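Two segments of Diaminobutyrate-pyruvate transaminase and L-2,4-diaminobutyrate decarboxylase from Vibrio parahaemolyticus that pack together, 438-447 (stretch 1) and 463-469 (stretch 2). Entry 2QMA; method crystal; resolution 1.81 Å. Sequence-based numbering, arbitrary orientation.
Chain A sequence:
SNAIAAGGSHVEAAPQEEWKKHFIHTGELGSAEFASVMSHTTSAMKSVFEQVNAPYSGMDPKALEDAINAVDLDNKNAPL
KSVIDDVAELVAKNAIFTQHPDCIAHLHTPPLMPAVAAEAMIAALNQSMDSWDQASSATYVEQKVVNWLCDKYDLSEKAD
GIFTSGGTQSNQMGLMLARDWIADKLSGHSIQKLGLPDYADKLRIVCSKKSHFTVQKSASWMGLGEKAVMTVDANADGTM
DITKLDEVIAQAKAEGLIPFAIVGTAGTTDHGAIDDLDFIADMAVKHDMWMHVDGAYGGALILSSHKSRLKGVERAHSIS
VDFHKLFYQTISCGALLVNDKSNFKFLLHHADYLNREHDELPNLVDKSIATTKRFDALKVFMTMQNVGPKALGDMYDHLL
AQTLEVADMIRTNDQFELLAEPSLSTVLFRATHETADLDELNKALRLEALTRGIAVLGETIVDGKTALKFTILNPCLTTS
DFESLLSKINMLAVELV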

# COMPACT_ATOMS: atom_id res chain seq x y z
N LEU A 438 -13.04 -35.02 -16.91
CA LEU A 438 -12.97 -34.38 -15.59
C LEU A 438 -12.31 -33.02 -15.64
O LEU A 438 -12.75 -32.10 -14.95
N ASP A 439 -11.26 -32.87 -16.44
CA ASP A 439 -10.61 -31.57 -16.60
C ASP A 439 -11.65 -30.56 -17.08
O ASP A 439 -11.72 -29.42 -16.59
N GLU A 440 -12.48 -31.00 -18.02
CA GLU A 440 -13.50 -30.15 -18.61
C GLU A 440 -14.60 -29.85 -17.61
O GLU A 440 -15.03 -28.71 -17.48
N LEU A 441 -15.03 -30.90 -16.90
CA LEU A 441 -16.13 -30.82 -15.94
C LEU A 441 -15.77 -29.90 -14.79
O LEU A 441 -16.52 -28.99 -14.46
N ASN A 442 -14.59 -30.10 -14.21
CA ASN A 442 -14.18 -29.28 -13.07
C ASN A 442 -13.87 -27.82 -13.41
O ASN A 442 -14.17 -26.91 -12.62
N LYS A 443 -13.32 -27.58 -14.59
CA LYS A 443 -13.20 -26.20 -15.07
C LYS A 443 -14.56 -25.50 -15.20
O LYS A 443 -14.73 -24.36 -14.75
N ALA A 444 -15.52 -26.19 -15.80
CA ALA A 444 -16.80 -25.59 -16.07
C ALA A 444 -17.55 -25.36 -14.74
O ALA A 444 -18.10 -24.28 -14.53
N LEU A 445 -17.50 -26.33 -13.83
CA LEU A 445 -18.23 -26.13 -12.59
C LEU A 445 -17.63 -25.01 -11.73
O LEU A 445 -18.38 -24.26 -11.11
N ARG A 446 -16.31 -24.85 -11.75
CA ARG A 446 -15.73 -23.74 -11.01
C ARG A 446 -16.21 -22.36 -11.50
O ARG A 446 -16.61 -21.53 -10.70
N LEU A 447 -16.16 -22.14 -12.82
CA LEU A 447 -16.60 -20.87 -13.38
C LEU A 447 -18.12 -20.64 -13.22
O LEU A 447 -18.57 -19.54 -12.88
N ASP A 463 -0.75 -32.83 -10.34
CA ASP A 463 -0.41 -33.99 -11.17
C ASP A 463 -1.01 -33.87 -12.56
O ASP A 463 -1.57 -34.83 -13.11
N GLY A 464 -0.93 -32.68 -13.13
CA GLY A 464 -1.44 -32.43 -14.47
C GLY A 464 -2.95 -32.52 -14.60
O GLY A 464 -3.46 -32.64 -15.71
N LYS A 465 -3.67 -32.48 -13.46
CA LYS A 465 -5.13 -32.59 -13.45
C LYS A 465 -5.75 -31.31 -12.89
O LYS A 465 -5.20 -30.72 -11.97
N THR A 466 -6.85 -30.84 -13.46
CA THR A 466 -7.55 -29.67 -12.90
C THR A 466 -8.12 -30.10 -11.54
O THR A 466 -8.81 -31.12 -11.42
N ALA A 467 -7.76 -29.33 -10.52
CA ALA A 467 -8.24 -29.55 -9.16
C ALA A 467 -9.04 -28.32 -8.77
O ALA A 467 -8.69 -27.20 -9.13
N LEU A 468 -10.13 -28.57 -8.05
CA LEU A 468 -10.79 -27.53 -7.26
C LEU A 468 -10.07 -27.36 -5.93
O LEU A 468 -9.45 -28.28 -5.45
N LYS A 469 -10.19 -26.16 -5.36
CA LYS A 469 -9.55 -25.81 -4.10
C LYS A 469 -10.46 -25.06 -3.14
O LYS A 469 -11.15 -24.09 -3.52

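The most unusual feature of this contact is that a helix carboxylate takes hold of the strand's backbone directly and again through water. D439 leaves the helix sideways, but its m rotamer (chi1 -77°) swings the carboxylate nearer to the strand, where T466 N donates a nearly straight hydrogen bond to D439 OD1 at 3.0 Å, with an angle of 168°. The same oxygen accepts from water 1, 3.0 Å from D439 OD1, and that water also donates to the strand carbonyl, lying 2.9 Å from T466 O. One aspartate oxygen thus serves both the NH and, by way of water, the CO of a single residue.

T466 is the strand residue most covered by the helix. Its CB points toward the helix, and in the m rotamer (chi1 -74°) its methyl meets the next turn, with N442 CB 4.0 Å from T466 CG2. K443 NZ donates a weak hydrogen bond to T466 OG1 at 3.2 Å; the lysine starts sideways and bends back through off-well chi2 and chi3 angles.

N442, also m and pointing toward the strand, turns its amide to its own helix: N442 ND2 donates to L438 O at 2.9 Å, the carbonyl that also accepts from N442 N. N442 OD1, satisfied elsewhere in the structure, lies 3.4 Å from L468 CD1, a packing contact.

A467 points away, so the next residue to reach the helix is L468. Its mt rotamer carries the end of a sideways-starting side chain inward, where L468 CD1 packs 3.9 Å from L445 CD1 and L468 CD2 lies 3.8 Å from R446 CB. L445 comes in with a pp conformation, while R446 offers its CB and leads its guanidinium away. The rule that emerges is polar anchoring of T466 by D439, with a weak addition from K443, followed by leucine packing farther along helix and strand, whose axes run in the same general direction at 33°.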

# COMPACT_ATOMS: atom_id res chain seq x y z
CB LEU A 438 -12.28 -35.29 -14.57
CG LEU A 438 -12.85 -36.71 -14.48
CD1 LEU A 438 -12.01 -37.53 -13.52
CD2 LEU A 438 -14.35 -36.74 -14.12
CB ASP A 439 -9.40 -31.63 -17.54
CG ASP A 439 -8.16 -32.25 -16.87
OD1 ASP A 439 -8.14 -32.39 -15.63
OD2 ASP A 439 -7.19 -32.61 -17.59
CB GLU A 440 -14.08 -30.81 -19.87
CG GLU A 440 -15.11 -29.97 -20.59
CD GLU A 440 -16.09 -30.79 -21.41
OE1 GLU A 440 -15.71 -31.88 -21.90
OE2 GLU A 440 -17.25 -30.35 -21.54
CB LEU A 441 -16.50 -32.22 -15.42
CG LEU A 441 -17.36 -32.32 -14.16
CD1 LEU A 441 -18.76 -31.76 -14.44
CD2 LEU A 441 -17.44 -33.74 -13.61
CB ASN A 442 -13.05 -29.96 -12.29
CG ASN A 442 -13.53 -31.16 -11.53
OD1 ASN A 442 -14.03 -31.04 -10.40
ND2 ASN A 442 -13.38 -32.35 -12.13
CB LYS A 443 -12.46 -26.15 -16.40
CG LYS A 443 -10.97 -26.25 -16.22
CD LYS A 443 -10.25 -25.37 -17.23
CE LYS A 443 -9.69 -26.22 -18.33
NZ LYS A 443 -8.80 -27.30 -17.82
CB ALA A 444 -17.59 -26.45 -17.03
CB LEU A 445 -18.46 -27.44 -11.83
CG LEU A 445 -17.49 -28.03 -10.84
CD1 LEU A 445 -17.53 -27.21 -9.53
CD2 LEU A 445 -17.92 -29.49 -10.60
CB ARG A 446 -14.21 -23.79 -10.98
CG ARG A 446 -13.69 -22.76 -10.03
CD ARG A 446 -12.64 -22.00 -10.69
NE ARG A 446 -12.62 -20.57 -10.42
CZ ARG A 446 -12.58 -19.66 -11.39
NH1 ARG A 446 -12.59 -20.03 -12.66
NH2 ARG A 446 -12.54 -18.38 -11.07
CB LEU A 447 -16.19 -20.79 -14.85
CG LEU A 447 -16.78 -19.59 -15.62
CD1 LEU A 447 -16.18 -18.32 -15.01
CD2 LEU A 447 -16.48 -19.68 -17.13
CB ASP A 463 -0.88 -35.29 -10.50
CG ASP A 463 -0.23 -35.53 -9.15
OD1 ASP A 463 0.69 -34.78 -8.78
OD2 ASP A 463 -0.64 -36.50 -8.46
CB LYS A 465 -5.55 -33.81 -12.64
CG LYS A 465 -5.04 -35.11 -13.24
CD LYS A 465 -5.67 -36.35 -12.65
CE LYS A 465 -4.94 -36.80 -11.40
NZ LYS A 465 -3.53 -37.22 -11.69
CB THR A 466 -8.67 -29.12 -13.83
OG1 THR A 466 -8.07 -28.44 -14.94
CG2 THR A 466 -9.53 -28.13 -13.10
CB ALA A 467 -7.09 -29.74 -8.20
CB LEU A 468 -12.23 -27.92 -6.98
CG LEU A 468 -13.06 -28.16 -8.26
CD1 LEU A 468 -14.34 -28.82 -7.85
CD2 LEU A 468 -13.31 -26.84 -8.99
CB LYS A 469 -8.26 -24.99 -4.35
CG LYS A 469 -7.63 -24.45 -3.07
CD LYS A 469 -6.22 -23.82 -3.35
CE LYS A 469 -6.31 -22.51 -4.13
NZ LYS A 469 -4.93 -21.88 -4.21
O HOH W 1 -9.98 -32.95 -13.31